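Local atomic coordinates of 4-alpha-glucanotransferase (Aquifex aeolicus, PDB entry 1TZ7), a protein that belongs to the amylomaltases, also called disproportionating or D-enzymes, a 4-alpha-glucanotransferase family whose catalytic domain is built on a parallel beta/alpha barrel. Residues G25-V30 and Q62-N67; L66-L71 and L83-Y88; R153-Y158 and S234-W239. All blocks are in the same frame, centred on the assembly; numbering follows the deposited sequence.

Contact 1: residues G25-V30 and Q62-N67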
loop_
_atom_site.group_PDB
_atom_site.type_symbol
_atom_site.label_atom_id
_atom_site.label_comp_id
_atom_site.label_asym_id
_atom_site.label_seq_id
_atom_site.Cartn_x
_atom_site.Cartn_y
_atom_site.Cartn_z
ATOM N N GLY A 25 -2.059 8.263 -14.471
ATOM C CA GLY A 25 -1.134 7.337 -13.852
ATOM C C GLY A 25 -1.564 5.904 -13.977
ATOM O O GLY A 25 -2.659 5.609 -14.459
ATOM N N ILE A 26 -0.693 5.001 -13.540
ATOM C CA ILE A 26 -0.997 3.593 -13.521
ATOM C C ILE A 26 -0.899 3.062 -12.096
ATOM O O ILE A 26 0.018 3.411 -11.359
ATOM C CB ILE A 26 -0.028 2.820 -14.457
ATOM C CG1 ILE A 26 -0.321 3.168 -15.925
ATOM C CG2 ILE A 26 -0.155 1.304 -14.230
ATOM C CD1 ILE A 26 0.579 2.465 -16.922
ATOM N N LEU A 27 -1.864 2.224 -11.714
ATOM C CA LEU A 27 -1.804 1.501 -10.452
ATOM C C LEU A 27 -1.152 0.131 -10.677
ATOM O O LEU A 27 -1.709 -0.733 -11.357
ATOM C CB LEU A 27 -3.215 1.346 -9.859
ATOM C CG LEU A 27 -3.394 0.382 -8.670
ATOM C CD1 LEU A 27 -2.439 0.703 -7.553
ATOM C CD2 LEU A 27 -4.841 0.431 -8.174
ATOM N N LEU A 28 0.034 -0.043 -10.113
ATOM C CA LEU A 28 0.800 -1.274 -10.278
ATOM C C LEU A 28 1.730 -1.470 -9.090
ATOM O O LEU A 28 2.631 -0.671 -8.863
ATOM C CB LEU A 28 1.626 -1.218 -11.571
ATOM C CG LEU A 28 2.514 -2.440 -11.843
ATOM C CD1 LEU A 28 1.662 -3.637 -12.251
ATOM C CD2 LEU A 28 3.545 -2.124 -12.916
ATOM N N HIS A 29 1.505 -2.531 -8.333
ATOM C CA HIS A 29 2.359 -2.855 -7.197
ATOM C C HIS A 29 3.682 -3.427 -7.666
ATOM O O HIS A 29 3.760 -4.079 -8.716
ATOM C CB HIS A 29 1.660 -3.854 -6.294
ATOM C CG HIS A 29 2.301 -4.023 -4.948
ATOM N ND1 HIS A 29 2.576 -2.964 -4.112
ATOM C CD2 HIS A 29 2.691 -5.137 -4.284
ATOM C CE1 HIS A 29 3.116 -3.420 -2.994
ATOM N NE2 HIS A 29 3.199 -4.733 -3.075
ATOM N N VAL A 30 4.722 -3.186 -6.883
ATOM C CA VAL A 30 6.068 -3.619 -7.231
ATOM C C VAL A 30 6.119 -5.131 -7.514
ATOM O O VAL A 30 6.831 -5.567 -8.404
ATOM C CB VAL A 30 7.081 -3.259 -6.103
ATOM C CG1 VAL A 30 8.461 -3.796 -6.427
ATOM C CG2 VAL A 30 7.136 -1.727 -5.896
ATOM N N GLN A 62 1.033 4.570 -8.842
ATOM C CA GLN A 62 0.510 4.165 -7.538
ATOM C C GLN A 62 0.922 2.749 -7.189
ATOM O O GLN A 62 0.718 1.819 -7.966
ATOM C CB GLN A 62 -1.014 4.299 -7.476
ATOM C CG GLN A 62 -1.576 4.086 -6.050
ATOM C CD GLN A 62 -3.043 4.479 -5.903
ATOM O OE1 GLN A 62 -3.790 3.825 -5.181
ATOM N NE2 GLN A 62 -3.443 5.539 -6.570
ATOM N N VAL A 63 1.511 2.599 -6.009
ATOM C CA VAL A 63 1.877 1.305 -5.486
ATOM C C VAL A 63 1.045 1.000 -4.248
ATOM O O VAL A 63 0.380 1.880 -3.705
ATOM C CB VAL A 63 3.389 1.255 -5.108
ATOM C CG1 VAL A 63 4.256 1.303 -6.357
ATOM C CG2 VAL A 63 3.753 2.405 -4.150
ATOM N N LEU A 64 1.081 -0.252 -3.811
ATOM C CA LEU A 64 0.514 -0.628 -2.516
ATOM C C LEU A 64 1.596 -0.447 -1.436
ATOM O O LEU A 64 2.741 -0.117 -1.757
ATOM C CB LEU A 64 0.007 -2.078 -2.555
ATOM C CG LEU A 64 -0.776 -2.474 -3.824
ATOM C CD1 LEU A 64 -1.095 -3.949 -3.823
ATOM C CD2 LEU A 64 -2.052 -1.647 -3.951
ATOM N N PRO A 65 1.242 -0.648 -0.166
ATOM C CA PRO A 65 2.214 -0.502 0.922
ATOM C C PRO A 65 3.451 -1.368 0.708
ATOM O O PRO A 65 3.347 -2.490 0.219
ATOM C CB PRO A 65 1.430 -0.961 2.159
ATOM C CG PRO A 65 0.006 -0.733 1.806
ATOM C CD PRO A 65 -0.092 -1.021 0.337
ATOM N N LEU A 66 4.608 -0.840 1.074
ATOM C CA LEU A 66 5.883 -1.510 0.825
ATOM C C LEU A 66 6.345 -2.242 2.081
ATOM O O LEU A 66 7.477 -2.703 2.157
ATOM C CB LEU A 66 6.945 -0.476 0.398
ATOM C CG LEU A 66 7.148 -0.228 -1.106
ATOM C CD1 LEU A 66 5.850 -0.294 -1.875
ATOM C CD2 LEU A 66 7.834 1.122 -1.326
ATOM N N ASN A 67 5.456 -2.346 3.066
ATOM C CA ASN A 67 5.804 -2.942 4.355
ATOM C C ASN A 67 6.022 -4.464 4.231
ATOM O O ASN A 67 5.467 -5.103 3.339
ATOM C CB ASN A 67 4.706 -2.657 5.384
ATOM C CG ASN A 67 4.461 -1.170 5.590
ATOM O OD1 ASN A 67 3.335 -0.752 5.825
ATOM N ND2 ASN A 67 5.534 -0.360 5.507
#
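L64 lays its CD1 methyl over one face of the H29 imidazole, 3.9 Å from the ring centroid and displaced toward the rim, a CH-pi contact in which the two side chains cross at about a right angle. L27 extends this apolar patch: its CD1 packs on Q62 CG at 3.8 Å, and more loosely on L64 CD2. V30 CG2 touches V63 CG1 at 4.2 Å. The polar edge is mostly backbone. Q62 N donates to I26 O (3.0 Å) and L28 N to Q62 O (2.9 Å), so that Q62 is gripped through both its backbone N-H and backbone carbonyl, as a parallel bridge opposite L27 requires. Past the strand, H29 takes over from the backbone. With its CG anti to the backbone N (chi1 -167°), its ND1 accepts from L64 N at 3.1 Å, along a bent bond with the donor 24° out of the ring plane. The side-chain amide of Q62 turns elsewhere, NE2 bonding to Y400 OH. The chemistry implies that the pairing of two neighbouring barrel strands is prolonged by a side chain: one imidazole offers a face to a leucine methyl and a nitrogen to the same residue's backbone.

Contact 2: residues L66-L71 and L83-Y88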
loop_
_atom_site.group_PDB
_atom_site.type_symbol
_atom_site.label_atom_id
_atom_site.label_comp_id
_atom_site.label_asym_id
_atom_site.label_seq_id
_atom_site.Cartn_x
_atom_site.Cartn_y
_atom_site.Cartn_z
ATOM N N LEU A 66 4.608 -0.840 1.074
ATOM C CA LEU A 66 5.883 -1.510 0.825
ATOM C C LEU A 66 6.345 -2.242 2.081
ATOM O O LEU A 66 7.477 -2.703 2.157
ATOM C CB LEU A 66 6.945 -0.476 0.398
ATOM C CG LEU A 66 7.148 -0.228 -1.106
ATOM C CD1 LEU A 66 5.850 -0.294 -1.875
ATOM C CD2 LEU A 66 7.834 1.122 -1.326
ATOM N N ASN A 67 5.456 -2.346 3.066
ATOM C CA ASN A 67 5.804 -2.942 4.355
ATOM C C ASN A 67 6.022 -4.464 4.231
ATOM O O ASN A 67 5.467 -5.103 3.339
ATOM C CB ASN A 67 4.706 -2.657 5.384
ATOM C CG ASN A 67 4.461 -1.170 5.590
ATOM O OD1 ASN A 67 3.335 -0.752 5.825
ATOM N ND2 ASN A 67 5.534 -0.360 5.507
ATOM N N PRO A 68 6.831 -5.031 5.126
ATOM C CA PRO A 68 7.144 -6.468 5.079
ATOM C C PRO A 68 5.894 -7.340 5.175
ATOM O O PRO A 68 5.015 -7.077 5.994
ATOM C CB PRO A 68 8.054 -6.683 6.305
ATOM C CG PRO A 68 7.931 -5.434 7.129
ATOM C CD PRO A 68 7.513 -4.348 6.240
ATOM N N THR A 69 5.824 -8.362 4.335
ATOM C CA THR A 69 4.681 -9.269 4.320
ATOM C C THR A 69 5.093 -10.642 4.817
ATOM O O THR A 69 6.278 -10.940 4.936
ATOM C CB THR A 69 4.103 -9.381 2.898
ATOM O OG1 THR A 69 5.131 -9.765 1.983
ATOM C CG2 THR A 69 3.639 -8.027 2.386
ATOM N N SER A 70 4.107 -11.476 5.108
ATOM C CA SER A 70 4.364 -12.820 5.600
ATOM C C SER A 70 3.322 -13.804 5.065
ATOM O O SER A 70 2.200 -13.421 4.745
ATOM C CB SER A 70 4.356 -12.832 7.134
ATOM O OG SER A 70 3.035 -12.761 7.637
ATOM N N LEU A 71 3.711 -15.072 4.974
ATOM C CA LEU A 71 2.783 -16.158 4.619
ATOM C C LEU A 71 1.561 -16.165 5.552
ATOM O O LEU A 71 0.432 -16.414 5.116
ATOM C CB LEU A 71 3.502 -17.516 4.717
ATOM C CG LEU A 71 3.944 -18.248 3.430
ATOM C CD1 LEU A 71 3.806 -17.395 2.195
ATOM C CD2 LEU A 71 5.380 -18.739 3.583
ATOM N N LEU A 83 4.933 -0.699 10.012
ATOM C CA LEU A 83 4.384 0.314 9.102
ATOM C C LEU A 83 5.487 1.190 8.517
ATOM O O LEU A 83 5.224 2.050 7.678
ATOM C CB LEU A 83 3.365 1.198 9.841
ATOM C CG LEU A 83 2.123 0.482 10.371
ATOM C CD1 LEU A 83 1.318 1.404 11.276
ATOM C CD2 LEU A 83 1.261 -0.031 9.214
ATOM N N PHE A 84 6.719 0.971 8.964
ATOM C CA PHE A 84 7.845 1.812 8.563
ATOM C C PHE A 84 8.818 1.067 7.636
ATOM O O PHE A 84 9.348 1.642 6.690
ATOM C CB PHE A 84 8.586 2.318 9.804
ATOM C CG PHE A 84 7.840 3.374 10.561
ATOM C CD1 PHE A 84 6.806 3.028 11.427
ATOM C CD2 PHE A 84 8.160 4.723 10.406
ATOM C CE1 PHE A 84 6.106 4.011 12.130
ATOM C CE2 PHE A 84 7.462 5.705 11.107
ATOM C CZ PHE A 84 6.435 5.346 11.969
ATOM N N ALA A 85 9.033 -0.212 7.911
ATOM C CA ALA A 85 10.072 -0.981 7.226
ATOM C C ALA A 85 9.681 -1.278 5.773
ATOM O O ALA A 85 8.517 -1.181 5.402
ATOM C CB ALA A 85 10.344 -2.275 7.973
ATOM N N GLY A 86 10.674 -1.639 4.966
ATOM C CA GLY A 86 10.442 -2.107 3.618
ATOM C C GLY A 86 10.449 -3.629 3.520
ATOM O O GLY A 86 10.978 -4.319 4.392
ATOM N N ASN A 87 9.860 -4.138 2.444
ATOM C CA ASN A 87 9.663 -5.574 2.250
ATOM C C ASN A 87 10.845 -6.179 1.479
ATOM O O ASN A 87 11.075 -5.838 0.320
ATOM C CB ASN A 87 8.355 -5.800 1.468
ATOM C CG ASN A 87 7.867 -7.233 1.529
ATOM O OD1 ASN A 87 8.449 -8.082 2.220
ATOM N ND2 ASN A 87 6.789 -7.514 0.800
ATOM N N TYR A 88 11.589 -7.081 2.127
ATOM C CA TYR A 88 12.890 -7.519 1.601
ATOM C C TYR A 88 12.769 -8.364 0.316
ATOM O O TYR A 88 13.728 -8.475 -0.444
ATOM C CB TYR A 88 13.695 -8.281 2.680
ATOM C CG TYR A 88 13.233 -9.718 2.953
ATOM C CD1 TYR A 88 13.722 -10.787 2.199
ATOM C CD2 TYR A 88 12.331 -9.997 3.981
ATOM C CE1 TYR A 88 13.312 -12.099 2.453
ATOM C CE2 TYR A 88 11.912 -11.306 4.244
ATOM C CZ TYR A 88 12.406 -12.350 3.478
ATOM O OH TYR A 88 11.997 -13.644 3.736
#
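In the long loop that follows strand 60-62 of the barrel, two parts of the chain come together, and N67, P68 and T69 meet L83-N87 without forming regular strand or helix. The two paths run about 80° apart, and the clear hydrogen bonds all involve the side-chain amides of N67 and N87. The N67 amide, with CG anti to the carbonyl carbon (chi1 -59°), sends ND2 to A85 O at 3.1 Å. This bond is nearly straight, and it lies close to the plane of the amide and in that of the carbonyl. The same oxygen receives a CA-H...O contact from N67 CA at 3.4 Å, giving it two approaches from one residue. P68 packs beside it, CD against A85 CB at 3.9 Å. From the opposite segment N87 returns the favour: its ND2 donates to T69 OG1 (3.0 Å), which lies 27° out of the amide plane, while its OD1 takes a weak bond from T69 N (3.4 Å). One amide thus meets both a side-chain and a main-chain atom of T69, whose hydroxyl is also bonded to Y121 OH. Around the contact, G86 N bonds to Q202 OE1, and W151 of helix 149-165 touches A85. Asparagine side chains thus hold together two parts of the long excursion that follows a strand at the carboxyl end of this beta/alpha barrel.

Contact 3: residues R153-Y158 and S234-W239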
loop_
_atom_site.group_PDB
_atom_site.type_symbol
_atom_site.label_atom_id
_atom_site.label_comp_id
_atom_site.label_asym_id
_atom_site.label_seq_id
_atom_site.Cartn_x
_atom_site.Cartn_y
_atom_site.Cartn_z
ATOM N N ARG A 153 16.002 1.272 14.904
ATOM C CA ARG A 153 16.589 0.665 16.103
ATOM C C ARG A 153 15.610 -0.319 16.720
ATOM O O ARG A 153 15.986 -1.420 17.116
ATOM C CB ARG A 153 16.960 1.741 17.134
ATOM C CG ARG A 153 18.171 2.580 16.753
ATOM C CD ARG A 153 18.156 4.000 17.337
ATOM N NE ARG A 153 19.481 4.427 17.794
ATOM C CZ ARG A 153 20.486 4.780 16.983
ATOM N NH1 ARG A 153 21.652 5.151 17.499
ATOM N NH2 ARG A 153 20.328 4.760 15.663
ATOM N N ASP A 154 14.348 0.087 16.791
ATOM C CA ASP A 154 13.310 -0.725 17.391
ATOM C C ASP A 154 12.943 -1.907 16.498
ATOM O O ASP A 154 12.673 -2.990 16.989
ATOM C CB ASP A 154 12.069 0.122 17.667
ATOM C CG ASP A 154 12.255 1.056 18.843
ATOM O OD1 ASP A 154 11.911 2.247 18.722
ATOM O OD2 ASP A 154 12.737 0.687 19.923
ATOM N N TYR A 155 12.931 -1.691 15.183
ATOM C CA TYR A 155 12.488 -2.725 14.255
ATOM C C TYR A 155 13.518 -3.835 14.143
ATOM O O TYR A 155 13.180 -5.005 14.213
ATOM C CB TYR A 155 12.204 -2.153 12.872
ATOM C CG TYR A 155 11.833 -3.226 11.867
ATOM C CD1 TYR A 155 10.603 -3.870 11.933
ATOM C CD2 TYR A 155 12.725 -3.613 10.871
ATOM C CE1 TYR A 155 10.259 -4.864 11.025
ATOM C CE2 TYR A 155 12.392 -4.606 9.956
ATOM C CZ TYR A 155 11.157 -5.227 10.038
ATOM O OH TYR A 155 10.824 -6.213 9.132
ATOM N N ALA A 156 14.776 -3.457 13.964
ATOM C CA ALA A 156 15.857 -4.429 13.808
ATOM C C ALA A 156 16.045 -5.269 15.083
ATOM O O ALA A 156 16.391 -6.449 15.014
ATOM C CB ALA A 156 17.137 -3.726 13.453
ATOM N N LEU A 157 15.818 -4.651 16.239
ATOM C CA LEU A 157 15.880 -5.363 17.512
ATOM C C LEU A 157 14.659 -6.269 17.678
ATOM O O LEU A 157 14.766 -7.379 18.175
ATOM C CB LEU A 157 15.959 -4.371 18.674
ATOM C CG LEU A 157 16.106 -4.977 20.072
ATOM C CD1 LEU A 157 17.387 -5.790 20.179
ATOM C CD2 LEU A 157 16.072 -3.886 21.131
ATOM N N TYR A 158 13.508 -5.775 17.255
ATOM C CA TYR A 158 12.271 -6.556 17.255
ATOM C C TYR A 158 12.447 -7.842 16.443
ATOM O O TYR A 158 12.033 -8.911 16.871
ATOM C CB TYR A 158 11.130 -5.696 16.687
ATOM C CG TYR A 158 9.874 -6.437 16.270
ATOM C CD1 TYR A 158 8.825 -6.628 17.166
ATOM C CD2 TYR A 158 9.719 -6.905 14.969
ATOM C CE1 TYR A 158 7.660 -7.287 16.781
ATOM C CE2 TYR A 158 8.554 -7.566 14.572
ATOM C CZ TYR A 158 7.533 -7.753 15.480
ATOM O OH TYR A 158 6.382 -8.407 15.090
ATOM N N SER A 234 0.581 -8.018 15.809
ATOM C CA SER A 234 1.930 -8.576 15.795
ATOM C C SER A 234 2.868 -7.688 14.982
ATOM O O SER A 234 3.279 -8.047 13.865
ATOM C CB SER A 234 1.909 -9.983 15.200
ATOM O OG SER A 234 1.067 -10.840 15.953
ATOM N N SER A 235 3.202 -6.530 15.537
ATOM C CA SER A 235 4.090 -5.585 14.866
ATOM C C SER A 235 5.004 -4.879 15.865
ATOM O O SER A 235 4.687 -4.771 17.053
ATOM C CB SER A 235 3.276 -4.549 14.073
ATOM O OG SER A 235 2.588 -3.659 14.932
ATOM N N ALA A 236 6.143 -4.409 15.374
ATOM C CA ALA A 236 7.040 -3.579 16.164
ATOM C C ALA A 236 6.343 -2.296 16.629
ATOM O O ALA A 236 6.707 -1.726 17.636
ATOM C CB ALA A 236 8.277 -3.237 15.358
ATOM N N ASP A 237 5.335 -1.859 15.876
ATOM C CA ASP A 237 4.664 -0.581 16.148
ATOM C C ASP A 237 3.824 -0.634 17.420
ATOM O O ASP A 237 3.865 0.279 18.231
ATOM C CB ASP A 237 3.788 -0.185 14.971
ATOM C CG ASP A 237 4.549 -0.153 13.668
ATOM O OD1 ASP A 237 4.211 -0.944 12.762
ATOM O OD2 ASP A 237 5.504 0.621 13.460
ATOM N N VAL A 238 3.062 -1.713 17.588
ATOM C CA VAL A 238 2.264 -1.901 18.805
ATOM C C VAL A 238 3.188 -2.182 19.984
ATOM O O VAL A 238 2.990 -1.661 21.077
ATOM C CB VAL A 238 1.243 -3.062 18.647
ATOM C CG1 VAL A 238 0.423 -3.222 19.903
ATOM C CG2 VAL A 238 0.326 -2.811 17.443
ATOM N N TRP A 239 4.203 -3.004 19.745
ATOM C CA TRP A 239 5.225 -3.295 20.746
ATOM C C TRP A 239 5.857 -2.006 21.309
ATOM O O TRP A 239 6.019 -1.870 22.519
ATOM C CB TRP A 239 6.310 -4.185 20.136
ATOM C CG TRP A 239 7.405 -4.553 21.086
ATOM C CD1 TRP A 239 7.264 -5.084 22.334
ATOM C CD2 TRP A 239 8.812 -4.421 20.865
ATOM N NE1 TRP A 239 8.497 -5.290 22.905
ATOM C CE2 TRP A 239 9.467 -4.890 22.023
ATOM C CE3 TRP A 239 9.595 -3.948 19.799
ATOM C CZ2 TRP A 239 10.860 -4.902 22.146
ATOM C CZ3 TRP A 239 10.975 -3.963 19.926
ATOM C CH2 TRP A 239 11.591 -4.437 21.092
#
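Y158, with CG anti to the backbone N (chi1 164°), carries its phenol ring out over A236, to which it presents a face. The A236 CB methyl stands 3.9 Å from the ring centroid, 20° off the normal, in a CH-pi contact. A236 N lies over the same face but nearer the rim, 3.5 Å from Y158 CE1. At the edge of the ring comes W239. Its six-membered ring is inclined 45° to the phenol with centroids 6.0 Å apart, an oblique pairing in which the two side chains slide past each other in opposite directions. W239 reaches across to helix 149-165, CZ3 meeting Y158 CB at 3.7 Å, while the edge of the indole, again at CZ3, faces D154 O in plane (3.5 Å). One turn earlier, Y155 brings its ring edge to A236 CB, CD1 at 4.2 Å, so the alanine methyl touches the face of one tyrosine and the edge of another. Beyond this, the indole NE1 bonds to L176 O, and R179 both makes a cation-pi contact with W239 and forms a salt bridge to D154. S235 occupies the N-cap of the short helix, its OG accepting a weak bond from V238 N and also bonded to S232 O. In this way the first turn of a short capped helix, after barrel strand 222-227, packs against helix 149-165 of the helical insertion between barrel strands.

How the contacts relate
From the N terminus, contact 1 closes first: strand 23-27 leads through helix 44-56 to strand 60-62, a beta-alpha-beta crossover whose two strands lie side by side in the barrel. Its second segment runs directly into contact 2, which shares L66 and N67 and closes a short loop with no helix or strand. Contact 3 follows in series, spanning 75 residues that include the later helices of the insertion, 174-177, 181-190 and 192-218, and strand 222-227. None encloses another. Contacts 2 and 3, with centres 12 Å apart, meet: L83 N probably bonds to D237 OD1, and Y155 packs on P68. The three together tie barrel core, strand-end loop and helical insertion to one another.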